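Local structure of DNA polymerase III, beta subunit (Thermotoga maritima, 1VPK) at residues Val153-Ala158 with Gly185-Leu190. The protein probably tethers DNA polymerases and other proteins to DNA and confers processivity, as a ring-shaped head-to-tail homodimer that encircles the duplex. Sequence-based numbering, arbitrary orientation.
Sequences VIFAAA and GFRLAL
Val153 lies close against Ala189, its CA 3.6 Å from Ala189 CB, an approach that the small methyl of an alanine permits. The branch CG1 of Val153, anti to its own carbonyl carbon (chi1 -52°), runs on to the backbone of Leu190, 3.9 Å from that residue's C; branching at CB lets the valine keep CB on the Ala189 methyl while CG1 reaches this backbone. Phe155 brings its ring back to the strand from a bond that points along it; CG sits between the backbone N and the carbonyl carbon (chi1 78°), and CE1 comes within 4.3 Å of Ala189 CB. The edge of the ring meets the guanidinium of Arg187, Phe155 CE2 lying 3.9 Å from Arg187 NH2 with the two planes nearly perpendicular (89°), while His341 stacks on the ring. Here the irregular turn that follows helix 143-153 packs on strand 187-194 of an antiparallel sheet, in the central domain of this DNA polymerase III beta subunit; the sheet continues into C-terminal-domain strand 368-372. Ala156 CB lies over one face of the Phe155 ring, toward its rim, and this methyl is small enough to touch both Ala189 CB, at 3.8 Å, and Arg187 CD. One face of the guanidinium receives Ala156 CA and the carbonyl O of Phe155, the latter 3.7 Å from Arg187 NH1. Salt bridges from Arg187 NE to Asp184 and from Arg187 NH2 to Asp337 hold this group in a buried place, and a leucine here would probably leave both carboxylates without their cationic mate. Beyond it, Ala157 O receives a hydrogen bond from a water that in turn accepts one from Arg187 NH1 at 3.2 Å.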
loop_
_atom_site.group_PDB
_atom_site.type_symbol
_atom_site.label_atom_id
_atom_site.label_comp_id
_atom_site.label_asym_id
_atom_site.label_seq_id
_atom_site.Cartn_x
_atom_site.Cartn_y
_atom_site.Cartn_z
ATOM N N VAL A 153 -7.134 -15.062 -15.801
ATOM C CA VAL A 153 -6.357 -16.270 -15.545
ATOM C C VAL A 153 -4.981 -16.091 -14.914
ATOM O O VAL A 153 -4.532 -16.997 -14.238
ATOM C CB VAL A 153 -6.148 -17.148 -16.833
ATOM C CG1 VAL A 153 -7.531 -17.438 -17.545
ATOM C CG2 VAL A 153 -5.160 -16.521 -17.772
ATOM N N ILE A 154 -4.308 -14.956 -15.176
ATOM C CA ILE A 154 -2.870 -14.846 -14.910
ATOM C C ILE A 154 -2.498 -15.017 -13.439
ATOM O O ILE A 154 -1.439 -15.513 -13.132
ATOM C CB ILE A 154 -2.259 -13.521 -15.494
ATOM C CG1 ILE A 154 -0.730 -13.648 -15.604
ATOM C CG2 ILE A 154 -2.742 -12.282 -14.701
ATOM C CD1 ILE A 154 -0.123 -12.584 -16.480
ATOM N N PHE A 155 -3.390 -14.644 -12.541
ATOM C CA PHE A 155 -3.178 -14.843 -11.104
ATOM C C PHE A 155 -2.951 -16.280 -10.635
ATOM O O PHE A 155 -2.436 -16.495 -9.547
ATOM C CB PHE A 155 -4.332 -14.282 -10.286
ATOM C CG PHE A 155 -5.564 -15.172 -10.275
ATOM C CD1 PHE A 155 -6.536 -15.059 -11.273
ATOM C CD2 PHE A 155 -5.777 -16.065 -9.241
ATOM C CE1 PHE A 155 -7.645 -15.841 -11.241
ATOM C CE2 PHE A 155 -6.895 -16.871 -9.208
ATOM C CZ PHE A 155 -7.834 -16.747 -10.217
ATOM N N ALA A 156 -3.397 -17.263 -11.424
ATOM C CA ALA A 156 -3.314 -18.648 -11.001
ATOM C C ALA A 156 -1.970 -19.298 -11.443
ATOM O O ALA A 156 -1.655 -20.410 -11.003
ATOM C CB ALA A 156 -4.504 -19.414 -11.537
ATOM N N ALA A 157 -1.170 -18.599 -12.258
ATOM C CA ALA A 157 0.138 -19.113 -12.665
ATOM C C ALA A 157 1.078 -19.257 -11.497
ATOM O O ALA A 157 1.088 -18.419 -10.604
ATOM C CB ALA A 157 0.773 -18.206 -13.690
ATOM N N ALA A 158 1.881 -20.322 -11.513
ATOM C CA ALA A 158 2.988 -20.487 -10.571
ATOM C C ALA A 158 3.927 -19.278 -10.639
ATOM O O ALA A 158 4.296 -18.819 -11.726
ATOM C CB ALA A 158 3.776 -21.765 -10.851
ATOM N N GLY A 185 -0.527 -25.797 -9.825
ATOM C CA GLY A 185 -0.572 -27.122 -9.194
ATOM C C GLY A 185 -1.569 -27.260 -8.057
ATOM O O GLY A 185 -1.989 -28.373 -7.710
ATOM N N PHE A 186 -1.954 -26.141 -7.449
ATOM C CA PHE A 186 -2.975 -26.155 -6.409
ATOM C C PHE A 186 -4.316 -25.656 -6.953
ATOM O O PHE A 186 -5.373 -26.022 -6.463
ATOM C CB PHE A 186 -2.564 -25.253 -5.254
ATOM C CG PHE A 186 -1.357 -25.732 -4.475
ATOM C CD1 PHE A 186 -1.431 -26.841 -3.661
ATOM C CD2 PHE A 186 -0.168 -25.008 -4.502
ATOM C CE1 PHE A 186 -0.310 -27.249 -2.901
ATOM C CE2 PHE A 186 0.930 -25.404 -3.753
ATOM C CZ PHE A 186 0.860 -26.515 -2.962
ATOM N N ARG A 187 -4.258 -24.765 -7.923
ATOM C CA ARG A 187 -5.465 -24.195 -8.503
ATOM C C ARG A 187 -5.199 -23.839 -9.962
ATOM O O ARG A 187 -4.056 -23.834 -10.416
ATOM C CB ARG A 187 -5.989 -22.986 -7.686
ATOM C CG ARG A 187 -4.959 -22.029 -7.064
ATOM C CD ARG A 187 -4.395 -21.077 -8.091
ATOM N NE ARG A 187 -3.377 -20.193 -7.519
ATOM C CZ ARG A 187 -3.611 -19.127 -6.766
ATOM N NH1 ARG A 187 -2.594 -18.402 -6.340
ATOM N NH2 ARG A 187 -4.827 -18.756 -6.467
ATOM N N LEU A 188 -6.277 -23.578 -10.685
ATOM C CA LEU A 188 -6.240 -23.401 -12.112
ATOM C C LEU A 188 -7.337 -22.421 -12.504
ATOM O O LEU A 188 -8.432 -22.410 -11.913
ATOM C CB LEU A 188 -6.436 -24.754 -12.783
ATOM C CG LEU A 188 -6.631 -24.771 -14.315
ATOM C CD1 LEU A 188 -6.123 -26.084 -14.883
ATOM C CD2 LEU A 188 -8.100 -24.628 -14.665
ATOM N N ALA A 189 -7.017 -21.593 -13.476
ATOM C CA ALA A 189 -7.954 -20.654 -14.070
ATOM C C ALA A 189 -8.012 -20.914 -15.567
ATOM O O ALA A 189 -6.973 -21.127 -16.199
ATOM C CB ALA A 189 -7.496 -19.212 -13.831
ATOM N N LEU A 190 -9.224 -20.870 -16.117
ATOM C CA LEU A 190 -9.406 -21.066 -17.524
ATOM C C LEU A 190 -10.385 -20.044 -18.094
ATOM O O LEU A 190 -11.428 -19.843 -17.516
ATOM C CB LEU A 190 -9.970 -22.471 -17.736
ATOM C CG LEU A 190 -10.164 -22.997 -19.151
ATOM C CD1 LEU A 190 -10.125 -24.526 -19.083
ATOM C CD2 LEU A 190 -11.508 -22.535 -19.762
HETATM O O HOH W 1 0.166 -18.846 -7.966
#